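Local coordinates for protein vaginolysin (Gardnerella vaginalis, PDB 5IMY) that is a secreted toxin that probably binds cholesterol in host membranes and, as in related cholesterol-dependent cytolysins, assembles into pores that lyse the cell, at residues A174-Q179 and S367-T372; N213-Y218 and V346-T351; Y219-D224 and V259-S264; P252-S257 and Y350-V355. All coordinates share one frame; numbering follows the deposited sequence.

Contact 1: A174-Q179 and S367-T372; sequences AQSMNQ and SDYIET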
loop_
_atom_site.group_PDB
_atom_site.type_symbol
_atom_site.label_atom_id
_atom_site.label_comp_id
_atom_site.label_asym_id
_atom_site.label_seq_id
_atom_site.Cartn_x
_atom_site.Cartn_y
_atom_site.Cartn_z
ATOM N N ALA A 174 21.176 -4.512 4.698
ATOM C CA ALA A 174 22.225 -4.004 3.820
ATOM C C ALA A 174 21.573 -3.240 2.673
ATOM O O ALA A 174 20.935 -3.839 1.801
ATOM C CB ALA A 174 23.096 -5.144 3.301
ATOM N N GLN A 175 21.728 -1.927 2.678
ATOM C CA GLN A 175 21.136 -1.050 1.673
ATOM C C GLN A 175 22.156 -0.133 1.016
ATOM O O GLN A 175 22.107 0.054 -0.202
ATOM C CB GLN A 175 20.017 -0.214 2.315
ATOM C CG GLN A 175 18.820 -1.040 2.767
ATOM C CD GLN A 175 18.087 -1.682 1.604
ATOM O OE1 GLN A 175 18.182 -1.228 0.465
ATOM N NE2 GLN A 175 17.349 -2.746 1.891
ATOM N N SER A 176 23.073 0.444 1.787
ATOM C CA SER A 176 24.130 1.273 1.226
ATOM C C SER A 176 25.278 1.327 2.219
ATOM O O SER A 176 25.071 1.245 3.432
ATOM C CB SER A 176 23.633 2.689 0.911
ATOM O OG SER A 176 23.391 3.420 2.100
ATOM N N MET A 177 26.494 1.464 1.691
ATOM C CA MET A 177 27.661 1.549 2.558
ATOM C C MET A 177 27.587 2.747 3.495
ATOM O O MET A 177 28.248 2.746 4.538
ATOM C CB MET A 177 28.939 1.623 1.718
ATOM C CG MET A 177 30.220 1.529 2.530
ATOM S SD MET A 177 30.349 -0.005 3.470
ATOM C CE MET A 177 30.500 -1.204 2.148
ATOM N N ASN A 178 26.793 3.764 3.153
ATOM C CA ASN A 178 26.701 4.957 3.987
ATOM C C ASN A 178 25.757 4.756 5.169
ATOM O O ASN A 178 26.067 5.186 6.286
ATOM C CB ASN A 178 26.259 6.151 3.143
ATOM C CG ASN A 178 27.422 7.024 2.711
ATOM O OD1 ASN A 178 28.587 6.654 2.866
ATOM N ND2 ASN A 178 27.111 8.193 2.163
ATOM N N GLN A 179 24.604 4.115 4.956
ATOM C CA GLN A 179 23.703 3.868 6.077
ATOM C C GLN A 179 24.284 2.836 7.037
ATOM O O GLN A 179 24.048 2.917 8.248
ATOM C CB GLN A 179 22.328 3.426 5.575
ATOM C CG GLN A 179 22.314 2.098 4.836
ATOM C CD GLN A 179 21.633 0.986 5.616
ATOM O OE1 GLN A 179 20.818 1.232 6.501
ATOM N NE2 GLN A 179 21.972 -0.251 5.283
ATOM N N SER A 367 22.358 9.357 8.140
ATOM C CA SER A 367 22.619 9.386 6.710
ATOM C C SER A 367 21.341 9.037 5.968
ATOM O O SER A 367 20.598 8.144 6.385
ATOM C CB SER A 367 23.731 8.404 6.325
ATOM O OG SER A 367 23.821 8.277 4.920
ATOM N N ASP A 368 21.088 9.749 4.875
ATOM C CA ASP A 368 19.992 9.393 3.990
ATOM C C ASP A 368 20.401 8.224 3.107
ATOM O O ASP A 368 21.581 8.031 2.799
ATOM C CB ASP A 368 19.584 10.584 3.120
ATOM C CG ASP A 368 18.863 11.663 3.907
ATOM O OD1 ASP A 368 18.457 11.394 5.057
ATOM O OD2 ASP A 368 18.694 12.777 3.367
ATOM N N TYR A 369 19.409 7.437 2.704
ATOM C CA TYR A 369 19.653 6.300 1.832
ATOM C C TYR A 369 18.324 5.845 1.253
ATOM O O TYR A 369 17.256 6.100 1.817
ATOM C CB TYR A 369 20.335 5.149 2.581
ATOM C CG TYR A 369 19.419 4.436 3.545
ATOM C CD1 TYR A 369 18.867 3.204 3.229
ATOM C CD2 TYR A 369 19.095 5.004 4.770
ATOM C CE1 TYR A 369 18.026 2.551 4.106
ATOM C CE2 TYR A 369 18.254 4.360 5.654
ATOM C CZ TYR A 369 17.722 3.135 5.318
ATOM O OH TYR A 369 16.883 2.491 6.197
ATOM N N ILE A 370 18.407 5.168 0.116
ATOM C CA ILE A 370 17.247 4.599 -0.554
ATOM C C ILE A 370 17.169 3.129 -0.171
ATOM O O ILE A 370 18.095 2.360 -0.449
ATOM C CB ILE A 370 17.344 4.779 -2.078
ATOM C CG1 ILE A 370 16.967 6.212 -2.463
ATOM C CG2 ILE A 370 16.455 3.778 -2.824
ATOM C CD1 ILE A 370 18.090 6.988 -3.098
ATOM N N GLU A 371 16.075 2.735 0.474
ATOM C CA GLU A 371 15.851 1.334 0.796
ATOM C C GLU A 371 14.989 0.681 -0.275
ATOM O O GLU A 371 14.022 1.274 -0.760
ATOM C CB GLU A 371 15.177 1.170 2.159
ATOM C CG GLU A 371 15.079 -0.295 2.583
ATOM C CD GLU A 371 14.373 -0.500 3.904
ATOM O OE1 GLU A 371 15.050 -0.481 4.954
ATOM O OE2 GLU A 371 13.134 -0.667 3.894
ATOM N N THR A 372 15.353 -0.545 -0.640
ATOM C CA THR A 372 14.562 -1.375 -1.539
ATOM C C THR A 372 13.924 -2.502 -0.746
ATOM O O THR A 372 14.600 -3.181 0.034
ATOM C CB THR A 372 15.417 -1.958 -2.659
ATOM O OG1 THR A 372 15.968 -0.885 -3.418
ATOM C CG2 THR A 372 14.580 -2.843 -3.576
#
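Gln175 lies beside Glu371 and Gln179 beside Ser367, with CA separations of 5.9 Å and 5.7 Å respectively, where the turn leading into helix 177-184 rests on strand 367-372. Gln175 supplies the polar grip. Its CG is anti to the carbonyl carbon (chi1 -66°) and the chain bends at the next bond, which lays the amide along the backbone of Glu371 and Thr372. Gln175 OE1 accepts from Thr372 N at 3.1 Å in a nearly straight bond, although the N-H arrives well above the plane of the amide carbonyl; a weak bond runs from Gln175 NE2 to Thr372 O at 3.3 Å. His203 ties the same corner together, bonding to both Gln175 O and Thr372 OG1. In cholesterol-dependent cytolysins the helices next to the domain 3 core sheet lie against the long strands of domain 2, and this contact is consistent with that seam, which opens in relatives when the helices refold into membrane-spanning hairpins. Tyr369 forms the apolar half. Gln179 CB sits 3.6 Å above the plane of the Tyr369 ring, toward its rim, in a CH-pi contact, and the Gln179 amide is tilted 32° to the ring, its NE2 bonded to Ser173 O. Ser176, the N-cap, accepts from Gln179 N at 3.2 Å through OG, and this same OG touches Tyr369 CB at 3.5 Å.

Contact 2: N213-Y218 and V346-T351; sequences NFKQTY and VPIAYT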
loop_
_atom_site.group_PDB
_atom_site.type_symbol
_atom_site.label_atom_id
_atom_site.label_comp_id
_atom_site.label_asym_id
_atom_site.label_seq_id
_atom_site.Cartn_x
_atom_site.Cartn_y
_atom_site.Cartn_z
ATOM N N ASN A 213 26.104 -7.262 13.919
ATOM C CA ASN A 213 27.319 -7.225 14.724
ATOM C C ASN A 213 27.037 -7.929 16.044
ATOM O O ASN A 213 26.154 -7.507 16.796
ATOM C CB ASN A 213 27.765 -5.781 14.961
ATOM C CG ASN A 213 29.093 -5.687 15.690
ATOM O OD1 ASN A 213 29.931 -6.584 15.601
ATOM N ND2 ASN A 213 29.288 -4.594 16.419
ATOM N N PHE A 214 27.768 -9.006 16.317
ATOM C CA PHE A 214 27.633 -9.746 17.566
ATOM C C PHE A 214 28.794 -9.404 18.487
ATOM O O PHE A 214 29.959 -9.491 18.082
ATOM C CB PHE A 214 27.598 -11.255 17.318
ATOM C CG PHE A 214 26.312 -11.745 16.732
ATOM C CD1 PHE A 214 25.209 -11.973 17.538
ATOM C CD2 PHE A 214 26.201 -11.985 15.374
ATOM C CE1 PHE A 214 24.022 -12.425 17.000
ATOM C CE2 PHE A 214 25.018 -12.438 14.831
ATOM C CZ PHE A 214 23.926 -12.659 15.644
ATOM N N LYS A 215 28.473 -9.016 19.718
ATOM C CA LYS A 215 29.469 -8.715 20.739
ATOM C C LYS A 215 29.211 -9.598 21.949
ATOM O O LYS A 215 28.145 -9.514 22.568
ATOM C CB LYS A 215 29.427 -7.238 21.134
ATOM C CG LYS A 215 30.288 -6.350 20.255
ATOM C CD LYS A 215 30.046 -4.879 20.533
ATOM C CE LYS A 215 30.962 -4.014 19.688
ATOM N NZ LYS A 215 30.547 -2.585 19.688
ATOM N N GLN A 216 30.186 -10.441 22.279
ATOM C CA GLN A 216 30.137 -11.291 23.462
ATOM C C GLN A 216 31.154 -10.749 24.460
ATOM O O GLN A 216 32.366 -10.842 24.235
ATOM C CB GLN A 216 30.430 -12.744 23.101
ATOM C CG GLN A 216 29.635 -13.244 21.904
ATOM C CD GLN A 216 29.709 -14.747 21.735
ATOM O OE1 GLN A 216 30.553 -15.262 21.000
ATOM N NE2 GLN A 216 28.821 -15.462 22.417
ATOM N N THR A 217 30.661 -10.172 25.552
ATOM C CA THR A 217 31.509 -9.551 26.562
ATOM C C THR A 217 31.677 -10.509 27.734
ATOM O O THR A 217 30.693 -10.884 28.379
ATOM C CB THR A 217 30.909 -8.226 27.037
ATOM O OG1 THR A 217 30.777 -7.332 25.926
ATOM C CG2 THR A 217 31.797 -7.579 28.098
ATOM N N TYR A 218 32.923 -10.894 28.009
ATOM C CA TYR A 218 33.219 -11.697 29.189
ATOM C C TYR A 218 33.357 -10.827 30.431
ATOM O O TYR A 218 32.829 -11.168 31.495
ATOM C CB TYR A 218 34.503 -12.494 28.973
ATOM C CG TYR A 218 34.453 -13.432 27.791
ATOM C CD1 TYR A 218 33.378 -14.289 27.596
ATOM C CD2 TYR A 218 35.481 -13.453 26.863
ATOM C CE1 TYR A 218 33.335 -15.143 26.510
ATOM C CE2 TYR A 218 35.446 -14.297 25.773
ATOM C CZ TYR A 218 34.372 -15.143 25.601
ATOM O OH TYR A 218 34.344 -15.985 24.515
ATOM N N VAL A 346 40.731 -10.054 24.304
ATOM C CA VAL A 346 40.692 -9.118 23.183
ATOM C C VAL A 346 39.713 -8.007 23.552
ATOM O O VAL A 346 38.544 -8.297 23.841
ATOM C CB VAL A 346 40.268 -9.795 21.868
ATOM C CG1 VAL A 346 40.080 -8.752 20.771
ATOM C CG2 VAL A 346 41.291 -10.808 21.417
ATOM N N PRO A 347 40.128 -6.741 23.560
ATOM C CA PRO A 347 39.142 -5.660 23.664
ATOM C C PRO A 347 38.285 -5.599 22.409
ATOM O O PRO A 347 38.787 -5.718 21.288
ATOM C CB PRO A 347 40.002 -4.402 23.827
ATOM C CG PRO A 347 41.328 -4.767 23.254
ATOM C CD PRO A 347 41.509 -6.227 23.532
ATOM N N ILE A 348 36.979 -5.421 22.608
ATOM C CA ILE A 348 36.028 -5.438 21.501
ATOM C C ILE A 348 35.292 -4.108 21.421
ATOM O O ILE A 348 34.844 -3.701 20.343
ATOM C CB ILE A 348 35.032 -6.605 21.639
ATOM C CG1 ILE A 348 34.382 -6.595 23.026
ATOM C CG2 ILE A 348 35.736 -7.931 21.376
ATOM C CD1 ILE A 348 33.267 -7.615 23.191
ATOM N N ALA A 349 35.161 -3.419 22.553
ATOM C CA ALA A 349 34.432 -2.161 22.584
ATOM C C ALA A 349 35.000 -1.274 23.682
ATOM O O ALA A 349 35.619 -1.750 24.637
ATOM C CB ALA A 349 32.933 -2.387 22.811
ATOM N N TYR A 350 34.782 0.030 23.533
ATOM C CA TYR A 350 35.200 0.992 24.539
ATOM C C TYR A 350 34.173 2.109 24.630
ATOM O O TYR A 350 33.471 2.414 23.662
ATOM C CB TYR A 350 36.591 1.575 24.237
ATOM C CG TYR A 350 36.671 2.462 23.013
ATOM C CD1 TYR A 350 36.721 3.846 23.137
ATOM C CD2 TYR A 350 36.718 1.919 21.736
ATOM C CE1 TYR A 350 36.804 4.661 22.023
ATOM C CE2 TYR A 350 36.800 2.728 20.617
ATOM C CZ TYR A 350 36.843 4.096 20.766
ATOM O OH TYR A 350 36.927 4.904 19.657
ATOM N N THR A 351 34.087 2.705 25.815
ATOM C CA THR A 351 33.183 3.810 26.095
ATOM C C THR A 351 33.995 5.011 26.557
ATOM O O THR A 351 34.975 4.860 27.295
ATOM C CB THR A 351 32.161 3.427 27.172
ATOM O OG1 THR A 351 31.442 2.259 26.760
ATOM C CG2 THR A 351 31.178 4.565 27.420
#
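A classic beta bulge, in which Ile348 and Ala349 both face Ala260 of the adjacent strand, lies against Lys215, Gln216 and Thr217 in the core sheet of the cytolysin domain. Strand 213-217 is crossed almost perpendicularly: the two segment axes make an angle of 89° and approach to 8.2 Å. No hydrogen bond joins the two segments, and the contact is made by side chains meeting backbone oxygens and one another. Ile348 leads. Its CG1 occupies the position between the backbone N and the carbonyl carbon (chi1 52°), and from there the chain runs straight on, so that the terminal methyl is carried to the far strand. Ile348 CD1 lies 3.5 Å from Gln216 O and 3.7 Å from Thr217 OG1, a methyl group set against two oxygen atoms. The neighbouring Lys215 side chain passes the bulge fully extended beyond CG. Its methylene CE comes within 3.9 Å of Ile348 O, while the ammonium group bonds outside the two segments, giving to Asn78 OD1 and pairing more weakly with Ser80 OG. Gln216 turns its side chain away from Ile348, toward Arg263 and Ile333, which it meets through weak hydrogen bonds, while its backbone, hydrogen-bonded to Arg263 in the sheet, presents the carbonyl oxygen that the isoleucine methyl touches. One residue past Thr217 the chain turns a corner at Tyr218, whose hydroxyl bonds to Gly336 O. Alongside the bulge, Lys215 NZ rests 3.9 Å from the methyl carbon Ala349 CB.

Contact 3: Y219-D224 and V259-S264; sequences YTVSVD and VAYGRS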
loop_
_atom_site.group_PDB
_atom_site.type_symbol
_atom_site.label_atom_id
_atom_site.label_comp_id
_atom_site.label_asym_id
_atom_site.label_seq_id
_atom_site.Cartn_x
_atom_site.Cartn_y
_atom_site.Cartn_z
ATOM N N TYR A 219 34.063 -9.707 30.313
ATOM C CA TYR A 219 34.285 -8.823 31.446
ATOM C C TYR A 219 34.623 -7.435 30.928
ATOM O O TYR A 219 34.945 -7.250 29.751
ATOM C CB TYR A 219 35.404 -9.347 32.356
ATOM C CG TYR A 219 36.697 -9.645 31.631
ATOM C CD1 TYR A 219 37.622 -8.641 31.376
ATOM C CD2 TYR A 219 36.995 -10.933 31.206
ATOM C CE1 TYR A 219 38.806 -8.911 30.715
ATOM C CE2 TYR A 219 38.177 -11.213 30.547
ATOM C CZ TYR A 219 39.078 -10.199 30.303
ATOM O OH TYR A 219 40.256 -10.473 29.644
ATOM N N THR A 220 34.547 -6.462 31.831
ATOM C CA THR A 220 34.773 -5.063 31.504
ATOM C C THR A 220 35.810 -4.493 32.459
ATOM O O THR A 220 35.713 -4.688 33.674
ATOM C CB THR A 220 33.465 -4.263 31.592
ATOM O OG1 THR A 220 32.558 -4.718 30.582
ATOM C CG2 THR A 220 33.720 -2.770 31.411
ATOM N N VAL A 221 36.800 -3.800 31.907
ATOM C CA VAL A 221 37.790 -3.075 32.694
ATOM C C VAL A 221 37.356 -1.619 32.742
ATOM O O VAL A 221 37.210 -0.972 31.698
ATOM C CB VAL A 221 39.201 -3.215 32.100
ATOM C CG1 VAL A 221 40.207 -2.420 32.928
ATOM C CG2 VAL A 221 39.601 -4.684 32.028
ATOM N N SER A 222 37.151 -1.103 33.949
ATOM C CA SER A 222 36.579 0.217 34.149
ATOM C C SER A 222 37.542 1.108 34.922
ATOM O O SER A 222 38.442 0.634 35.622
ATOM C CB SER A 222 35.242 0.127 34.893
ATOM O OG SER A 222 34.816 1.405 35.330
ATOM N N VAL A 223 37.333 2.411 34.782
ATOM C CA VAL A 223 38.129 3.428 35.456
ATOM C C VAL A 223 37.348 3.947 36.655
ATOM O O VAL A 223 36.121 4.094 36.597
ATOM C CB VAL A 223 38.488 4.573 34.488
ATOM C CG1 VAL A 223 38.982 5.797 35.247
ATOM C CG2 VAL A 223 39.538 4.103 33.489
ATOM N N ASP A 224 38.060 4.235 37.740
ATOM C CA ASP A 224 37.430 4.730 38.951
ATOM C C ASP A 224 37.124 6.222 38.839
ATOM O O ASP A 224 37.728 6.953 38.049
ATOM C CB ASP A 224 38.326 4.475 40.166
ATOM C CG ASP A 224 37.869 3.284 40.991
ATOM O OD1 ASP A 224 36.644 3.068 41.103
ATOM O OD2 ASP A 224 38.737 2.568 41.531
ATOM N N VAL A 259 36.476 -0.405 29.031
ATOM C CA VAL A 259 36.711 -1.176 27.817
ATOM C C VAL A 259 36.172 -2.579 28.043
ATOM O O VAL A 259 36.499 -3.221 29.048
ATOM C CB VAL A 259 38.206 -1.220 27.446
ATOM C CG1 VAL A 259 38.452 -2.189 26.287
ATOM C CG2 VAL A 259 38.699 0.171 27.085
ATOM N N ALA A 260 35.349 -3.052 27.113
ATOM C CA ALA A 260 34.788 -4.389 27.188
ATOM C C ALA A 260 35.710 -5.376 26.487
ATOM O O ALA A 260 36.263 -5.080 25.423
ATOM C CB ALA A 260 33.396 -4.425 26.555
ATOM N N TYR A 261 35.875 -6.548 27.092
ATOM C CA TYR A 261 36.736 -7.593 26.560
ATOM C C TYR A 261 35.905 -8.826 26.244
ATOM O O TYR A 261 34.992 -9.184 26.997
ATOM C CB TYR A 261 37.848 -7.952 27.551
ATOM C CG TYR A 261 38.888 -6.869 27.714
ATOM C CD1 TYR A 261 40.114 -6.955 27.070
ATOM C CD2 TYR A 261 38.641 -5.755 28.505
ATOM C CE1 TYR A 261 41.069 -5.967 27.212
ATOM C CE2 TYR A 261 39.589 -4.758 28.653
ATOM C CZ TYR A 261 40.801 -4.870 28.005
ATOM O OH TYR A 261 41.749 -3.882 28.147
ATOM N N GLY A 262 36.221 -9.470 25.127
ATOM C CA GLY A 262 35.534 -10.687 24.760
ATOM C C GLY A 262 35.698 -11.079 23.309
ATOM O O GLY A 262 36.823 -11.182 22.807
ATOM N N ARG A 263 34.577 -11.303 22.626
ATOM C CA ARG A 263 34.578 -11.851 21.278
ATOM C C ARG A 263 33.603 -11.058 20.423
ATOM O O ARG A 263 32.462 -10.827 20.833
ATOM C CB ARG A 263 34.193 -13.334 21.310
ATOM C CG ARG A 263 34.650 -14.146 20.116
ATOM C CD ARG A 263 34.710 -15.620 20.483
ATOM N NE ARG A 263 34.654 -16.492 19.313
ATOM C CZ ARG A 263 33.529 -16.919 18.747
ATOM N NH1 ARG A 263 32.348 -16.555 19.234
ATOM N NH2 ARG A 263 33.583 -17.715 17.688
ATOM N N SER A 264 34.055 -10.640 19.243
ATOM C CA SER A 264 33.265 -9.807 18.349
ATOM C C SER A 264 33.331 -10.366 16.936
ATOM O O SER A 264 34.386 -10.828 16.493
ATOM C CB SER A 264 33.771 -8.358 18.360
ATOM O OG SER A 264 33.201 -7.604 17.305
#
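Tyr219 pairs with Tyr261 and Val221 with Val259 as hydrogen-bonded antiparallel pairs, on either side of the non-hydrogen-bonded pair Thr220-Ala260. The pairing joins strands 208-223 and 253-261 within the antiparallel core sheet of the cytolysin domain, and the segments 219-223 and 259-261 run at 158° to each other. The Val221-Val259 pair is closed at both ends, with Val221 N giving to Val259 O at 2.9 Å and Val259 N to Val221 O at 2.8 Å. The tyrosine pair is less even: Tyr261 N reaches Tyr219 O at 2.9 Å, whereas the return bond from Tyr219 N to Tyr261 O is weak at 3.5 Å, just where the chain turns its corner at Gly262. Between them, the N-H of Thr220 is taken by Asp121 OD1, and Ala260 makes backbone bonds with Ile348 and Ala349 of strand 347-354. Val259 O also receives a CA-H...O contact from Thr220.

On the face that carries both tyrosines and both valines, the two rings are nearly parallel, 18° apart, but slid so far that they barely overlap. Tyr219 is turned with CG between the backbone N and the carbonyl carbon (chi1 53°), and its CE1 closes on Tyr261 CB at 3.4 Å. Val221 CG2 presses on Tyr261 CE2 from an oblique direction, also at 3.4 Å. Val146 and Val150 of helix 139-158 pack onto this layer. The side chains on this face meet through apolar contacts, and Tyr219 OH is buried with no partner in the model; directional bonding between the segments falls to the main chain.

Contact 4: P252-S257 and Y350-V355; sequences PPVYVS and YTTSFV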
loop_
_atom_site.group_PDB
_atom_site.type_symbol
_atom_site.label_atom_id
_atom_site.label_comp_id
_atom_site.label_asym_id
_atom_site.label_seq_id
_atom_site.Cartn_x
_atom_site.Cartn_y
_atom_site.Cartn_z
ATOM N N PRO A 252 36.373 19.345 23.374
ATOM C CA PRO A 252 36.498 19.080 24.811
ATOM C C PRO A 252 37.203 17.761 25.068
ATOM O O PRO A 252 37.345 16.934 24.155
ATOM C CB PRO A 252 35.040 19.035 25.297
ATOM C CG PRO A 252 34.229 19.623 24.190
ATOM C CD PRO A 252 34.968 19.322 22.937
ATOM N N PRO A 253 37.657 17.529 26.296
ATOM C CA PRO A 253 38.320 16.265 26.624
ATOM C C PRO A 253 37.360 15.179 27.085
ATOM O O PRO A 253 36.348 15.429 27.743
ATOM C CB PRO A 253 39.267 16.668 27.764
ATOM C CG PRO A 253 38.574 17.800 28.431
ATOM C CD PRO A 253 37.813 18.531 27.364
ATOM N N VAL A 254 37.708 13.945 26.724
ATOM C CA VAL A 254 36.993 12.754 27.161
ATOM C C VAL A 254 38.022 11.724 27.604
ATOM O O VAL A 254 39.202 11.799 27.253
ATOM C CB VAL A 254 36.088 12.166 26.056
ATOM C CG1 VAL A 254 35.119 13.215 25.547
ATOM C CG2 VAL A 254 36.921 11.614 24.905
ATOM N N TYR A 255 37.558 10.744 28.379
ATOM C CA TYR A 255 38.415 9.646 28.798
ATOM C C TYR A 255 37.671 8.327 28.653
ATOM O O TYR A 255 36.454 8.252 28.844
ATOM C CB TYR A 255 38.906 9.816 30.244
ATOM C CG TYR A 255 37.827 9.745 31.304
ATOM C CD1 TYR A 255 37.581 8.566 31.998
ATOM C CD2 TYR A 255 37.070 10.863 31.623
ATOM C CE1 TYR A 255 36.603 8.502 32.975
ATOM C CE2 TYR A 255 36.091 10.807 32.598
ATOM C CZ TYR A 255 35.864 9.627 33.270
ATOM O OH TYR A 255 34.889 9.577 34.237
ATOM N N VAL A 256 38.424 7.287 28.302
ATOM C CA VAL A 256 37.880 5.942 28.166
ATOM C C VAL A 256 37.493 5.437 29.550
ATOM O O VAL A 256 38.349 4.991 30.320
ATOM C CB VAL A 256 38.895 5.001 27.491
ATOM C CG1 VAL A 256 38.295 3.612 27.295
ATOM C CG2 VAL A 256 39.354 5.588 26.157
ATOM N N SER A 257 36.200 5.509 29.875
ATOM C CA SER A 257 35.756 5.111 31.207
ATOM C C SER A 257 35.783 3.599 31.387
ATOM O O SER A 257 35.997 3.119 32.505
ATOM C CB SER A 257 34.354 5.655 31.483
ATOM O OG SER A 257 33.678 5.971 30.280
ATOM N N TYR A 350 34.782 0.030 23.533
ATOM C CA TYR A 350 35.200 0.992 24.539
ATOM C C TYR A 350 34.173 2.109 24.630
ATOM O O TYR A 350 33.471 2.414 23.662
ATOM C CB TYR A 350 36.591 1.575 24.237
ATOM C CG TYR A 350 36.671 2.462 23.013
ATOM C CD1 TYR A 350 36.721 3.846 23.137
ATOM C CD2 TYR A 350 36.718 1.919 21.736
ATOM C CE1 TYR A 350 36.804 4.661 22.023
ATOM C CE2 TYR A 350 36.800 2.728 20.617
ATOM C CZ TYR A 350 36.843 4.096 20.766
ATOM O OH TYR A 350 36.927 4.904 19.657
ATOM N N THR A 351 34.087 2.705 25.815
ATOM C CA THR A 351 33.183 3.810 26.095
ATOM C C THR A 351 33.995 5.011 26.557
ATOM O O THR A 351 34.975 4.860 27.295
ATOM C CB THR A 351 32.161 3.427 27.172
ATOM O OG1 THR A 351 31.442 2.259 26.760
ATOM C CG2 THR A 351 31.178 4.565 27.420
ATOM N N THR A 352 33.591 6.199 26.119
ATOM C CA THR A 352 34.224 7.439 26.539
ATOM C C THR A 352 33.254 8.258 27.380
ATOM O O THR A 352 32.041 8.234 27.161
ATOM C CB THR A 352 34.686 8.276 25.340
ATOM O OG1 THR A 352 33.545 8.758 24.617
ATOM C CG2 THR A 352 35.570 7.455 24.411
ATOM N N SER A 353 33.810 8.982 28.347
ATOM C CA SER A 353 33.049 9.882 29.196
ATOM C C SER A 353 33.727 11.244 29.203
ATOM O O SER A 353 34.953 11.343 29.092
ATOM C CB SER A 353 32.936 9.343 30.628
ATOM O OG SER A 353 32.280 8.089 30.649
ATOM N N PHE A 354 32.921 12.294 29.325
ATOM C CA PHE A 354 33.459 13.648 29.337
ATOM C C PHE A 354 34.206 13.915 30.637
ATOM O O PHE A 354 33.756 13.541 31.721
ATOM C CB PHE A 354 32.337 14.671 29.165
ATOM C CG PHE A 354 31.779 14.736 27.772
ATOM C CD1 PHE A 354 32.525 15.277 26.737
ATOM C CD2 PHE A 354 30.502 14.271 27.498
ATOM C CE1 PHE A 354 32.015 15.343 25.455
ATOM C CE2 PHE A 354 29.986 14.335 26.218
ATOM C CZ PHE A 354 30.742 14.872 25.195
ATOM N N VAL A 355 35.360 14.575 30.519
ATOM C CA VAL A 355 36.146 14.917 31.700
ATOM C C VAL A 355 35.394 15.916 32.570
ATOM O O VAL A 355 35.475 15.871 33.803
ATOM C CB VAL A 355 37.523 15.465 31.277
ATOM C CG1 VAL A 355 38.307 15.970 32.488
ATOM C CG2 VAL A 355 38.312 14.394 30.537
#
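Tyr255 and Ser353 form the hydrogen-bonded pair at the middle of an antiparallel strand pairing in the large cytolysin sheet, between strands 253-257 and 350-354, whose axes lie at 140°. Their backbones bond in both directions, each at 2.8 Å from N to O: Tyr255 N to Ser353 O, and Ser353 N to Tyr255 O. From CB, the Tyr255 side chain folds back over its partner strand, because CG stands between the backbone N and the carbonyl carbon (chi1 66°). Tyr255 CG lies 4.0 Å from Ser353 O, and CD2 nears that oxygen at 3.3 Å while meeting the methyl Val355 CG2, which lies at the ring edge. Farther out, CE2 faces Phe354 O at 3.7 Å. CZ comes under Ser353 CB, which sits over one face of the ring, toward its rim, in a CH-pi contact. The hydroxyl at the tip ends on Asn358 OD1, and Phe232 meets the ring from outside the two strands. Ser353 OG turns instead to Ser257 OG, 2.6 Å away, a short hydrogen bond in which either hydroxyl may be the donor. On the other face of the sheet, Val254 and Phe354 lie side by side and point the same way, with Val254 CG1 against Phe354 CD1 at 3.5 Å. At the end of the pairing, Val355 N gives an essentially straight bond, 179° at the hydrogen, to Pro253 O at 3.1 Å.

How the contacts relate
Contacts 2, 3 and 4 are buried and belong to one sheet, while contact 1 is only partly buried and sits about 25 to 31 Å from them, centre to centre. Strand 347-354 serves contacts 2 and 4, crossing strand 208-223 in one and pairing with strand 253-261 in the other; contact 3 joins those last two strands to each other. The three are stitched together by probable backbone bonds, Ala349 O with Ala260 N and Val223 N with Ser257 O. Chemistry follows geometry: contacts 3 and 4 rest on main-chain pairing, contact 2 on van der Waals packing of side chains, with no hydrogen bond between its segments, and contact 1 on a glutamine amide and a tyrosine ring.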